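Local coordinates for protein NAD(P)H-FMN oxidoreductase (Bacillus subtilis, PDB 5LVA) that binds flavin mononucleotide and probably acts as a flavin reductase, passing electrons from NAD(P)H to the flavin, at residues L53-D58 / Y85-G90. Sequence-based numbering, arbitrary orientation.
Sequences LCEEHD and YGWAYG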
loop_
_atom_site.group_PDB
_atom_site.type_symbol
_atom_site.label_atom_id
_atom_site.label_comp_id
_atom_site.label_asym_id
_atom_site.label_seq_id
_atom_site.Cartn_x
_atom_site.Cartn_y
_atom_site.Cartn_z
ATOM N N LEU A 53 -0.235 1.125 -15.854
ATOM C CA LEU A 53 -0.506 -0.045 -15.038
ATOM C C LEU A 53 -1.726 0.173 -14.165
ATOM O O LEU A 53 -2.558 -0.718 -14.038
ATOM C CB LEU A 53 0.712 -0.402 -14.185
ATOM C CG LEU A 53 1.791 -1.124 -14.983
ATOM C CD1 LEU A 53 3.110 -1.209 -14.228
ATOM C CD2 LEU A 53 1.295 -2.490 -15.352
ATOM N N CYS A 54 -1.820 1.351 -13.555
ATOM C CA CYS A 54 -3.014 1.724 -12.785
ATOM C C CYS A 54 -4.261 1.586 -13.648
ATOM O O CYS A 54 -5.250 1.007 -13.231
ATOM C CB CYS A 54 -2.920 3.160 -12.249
ATOM S SG CYS A 54 -1.614 3.481 -11.043
ATOM N N GLU A 55 -4.194 2.124 -14.858
ATOM C CA GLU A 55 -5.285 2.029 -15.811
ATOM C C GLU A 55 -5.753 0.590 -16.057
ATOM O O GLU A 55 -6.947 0.336 -16.211
ATOM C CB GLU A 55 -4.869 2.666 -17.136
ATOM C CG GLU A 55 -4.605 4.155 -17.041
ATOM C CD GLU A 55 -4.190 4.762 -18.361
ATOM O OE1 GLU A 55 -4.399 4.112 -19.394
ATOM O OE2 GLU A 55 -3.646 5.879 -18.370
ATOM N N GLU A 56 -4.821 -0.352 -16.072
ATOM C CA GLU A 56 -5.141 -1.717 -16.455
ATOM C C GLU A 56 -5.658 -2.585 -15.311
ATOM O O GLU A 56 -6.090 -3.701 -15.547
ATOM C CB GLU A 56 -3.911 -2.378 -17.110
ATOM C CG GLU A 56 -3.701 -1.960 -18.579
ATOM C CD GLU A 56 -2.337 -2.372 -19.159
ATOM O OE1 GLU A 56 -1.661 -3.253 -18.578
ATOM O OE2 GLU A 56 -1.942 -1.821 -20.214
ATOM N N HIS A 57 -5.639 -2.084 -14.081
ATOM C CA HIS A 57 -6.124 -2.862 -12.940
ATOM C C HIS A 57 -7.313 -2.210 -12.250
ATOM O O HIS A 57 -7.507 -1.005 -12.348
ATOM C CB HIS A 57 -5.008 -3.080 -11.922
ATOM C CG HIS A 57 -3.864 -3.882 -12.445
ATOM N ND1 HIS A 57 -2.968 -3.383 -13.363
ATOM C CD2 HIS A 57 -3.463 -5.149 -12.178
ATOM C CE1 HIS A 57 -2.066 -4.309 -13.643
ATOM N NE2 HIS A 57 -2.342 -5.388 -12.933
ATOM N N ASP A 58 -8.097 -3.018 -11.542
ATOM C CA ASP A 58 -9.348 -2.557 -10.946
ATOM C C ASP A 58 -9.137 -2.039 -9.533
ATOM O O ASP A 58 -9.896 -1.211 -9.048
ATOM C CB ASP A 58 -10.389 -3.686 -10.932
ATOM C CG ASP A 58 -10.595 -4.321 -12.305
ATOM O OD1 ASP A 58 -10.926 -3.596 -13.260
ATOM O OD2 ASP A 58 -10.427 -5.551 -12.427
ATOM N N TYR A 85 -2.219 16.321 -13.322
ATOM C CA TYR A 85 -3.340 17.054 -13.873
ATOM C C TYR A 85 -3.711 16.471 -15.221
ATOM O O TYR A 85 -2.855 16.216 -16.035
ATOM C CB TYR A 85 -2.995 18.544 -14.007
ATOM C CG TYR A 85 -4.164 19.384 -14.464
ATOM C CD1 TYR A 85 -4.515 19.464 -15.807
ATOM C CD2 TYR A 85 -4.944 20.073 -13.546
ATOM C CE1 TYR A 85 -5.597 20.208 -16.219
ATOM C CE2 TYR A 85 -6.019 20.822 -13.950
ATOM C CZ TYR A 85 -6.340 20.888 -15.284
ATOM O OH TYR A 85 -7.418 21.646 -15.678
ATOM N N GLY A 86 -4.992 16.257 -15.463
ATOM C CA GLY A 86 -5.414 15.733 -16.744
ATOM C C GLY A 86 -5.362 14.223 -16.804
ATOM O O GLY A 86 -5.744 13.621 -17.802
ATOM N N TRP A 87 -4.883 13.598 -15.737
ATOM C CA TRP A 87 -4.889 12.149 -15.682
ATOM C C TRP A 87 -5.590 11.653 -14.437
ATOM O O TRP A 87 -6.521 10.862 -14.505
ATOM C CB TRP A 87 -3.468 11.574 -15.731
ATOM C CG TRP A 87 -3.502 10.067 -15.745
ATOM C CD1 TRP A 87 -3.865 9.270 -16.787
ATOM C CD2 TRP A 87 -3.186 9.186 -14.660
ATOM N NE1 TRP A 87 -3.787 7.955 -16.426
ATOM C CE2 TRP A 87 -3.379 7.878 -15.123
ATOM C CE3 TRP A 87 -2.766 9.378 -13.345
ATOM C CZ2 TRP A 87 -3.168 6.772 -14.316
ATOM C CZ3 TRP A 87 -2.552 8.284 -12.556
ATOM C CH2 TRP A 87 -2.747 6.997 -13.043
ATOM N N ALA A 88 -5.117 12.106 -13.291
ATOM C CA ALA A 88 -5.667 11.636 -12.038
ATOM C C ALA A 88 -6.700 12.632 -11.527
ATOM O O ALA A 88 -7.674 12.260 -10.889
ATOM C CB ALA A 88 -4.567 11.423 -11.027
ATOM N N TYR A 89 -6.475 13.901 -11.828
ATOM C CA TYR A 89 -7.399 14.949 -11.457
ATOM C C TYR A 89 -7.367 16.016 -12.518
ATOM O O TYR A 89 -6.603 15.935 -13.474
ATOM C CB TYR A 89 -7.041 15.551 -10.100
ATOM C CG TYR A 89 -5.767 16.365 -10.103
ATOM C CD1 TYR A 89 -4.521 15.747 -10.058
ATOM C CD2 TYR A 89 -5.809 17.753 -10.135
ATOM C CE1 TYR A 89 -3.361 16.486 -10.055
ATOM C CE2 TYR A 89 -4.650 18.498 -10.128
ATOM C CZ TYR A 89 -3.430 17.860 -10.094
ATOM O OH TYR A 89 -2.279 18.606 -10.091
ATOM N N GLY A 90 -8.181 17.040 -12.337
ATOM C CA GLY A 90 -8.213 18.109 -13.301
ATOM C C GLY A 90 -9.289 17.833 -14.314
ATOM O O GLY A 90 -10.059 16.887 -14.166
#
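W87 NE1 donates a hydrogen bond to E55 OE2, at 2.8 Å and with an N-H...O angle of 156°. The bond ties the last turn of helix 47-56 to the loop that follows helix 73-82 in this flavodoxin-like fold, away from the FMN site. OE2 receives the N-H on its anti side, slightly out of the carboxylate plane, and the carboxylate and indole planes are 33° apart. E55 reaches the ring because its chain is extended beyond CG. The indole of W87 points its edge at the helix, with CG anti to the backbone N (chi1 -177°). The CA atoms of E55 and W87 are 10.1 Å apart, and the two side chains span that distance. The same edge of the ring packs on the helix: E55 CG lies 4.0 Å from W87 CZ2. V82, A95 and L96 also touch W87, and C54 packs on W78 and L96. W87 is buried, and its N-H is taken up by the carboxylate of the exposed E55. K99 NZ bonds to the carbonyl oxygens of E55 and H57. Beyond the polar bond, C54 CB meets the benzo edge of the indole, 3.9 Å from W87 CH2.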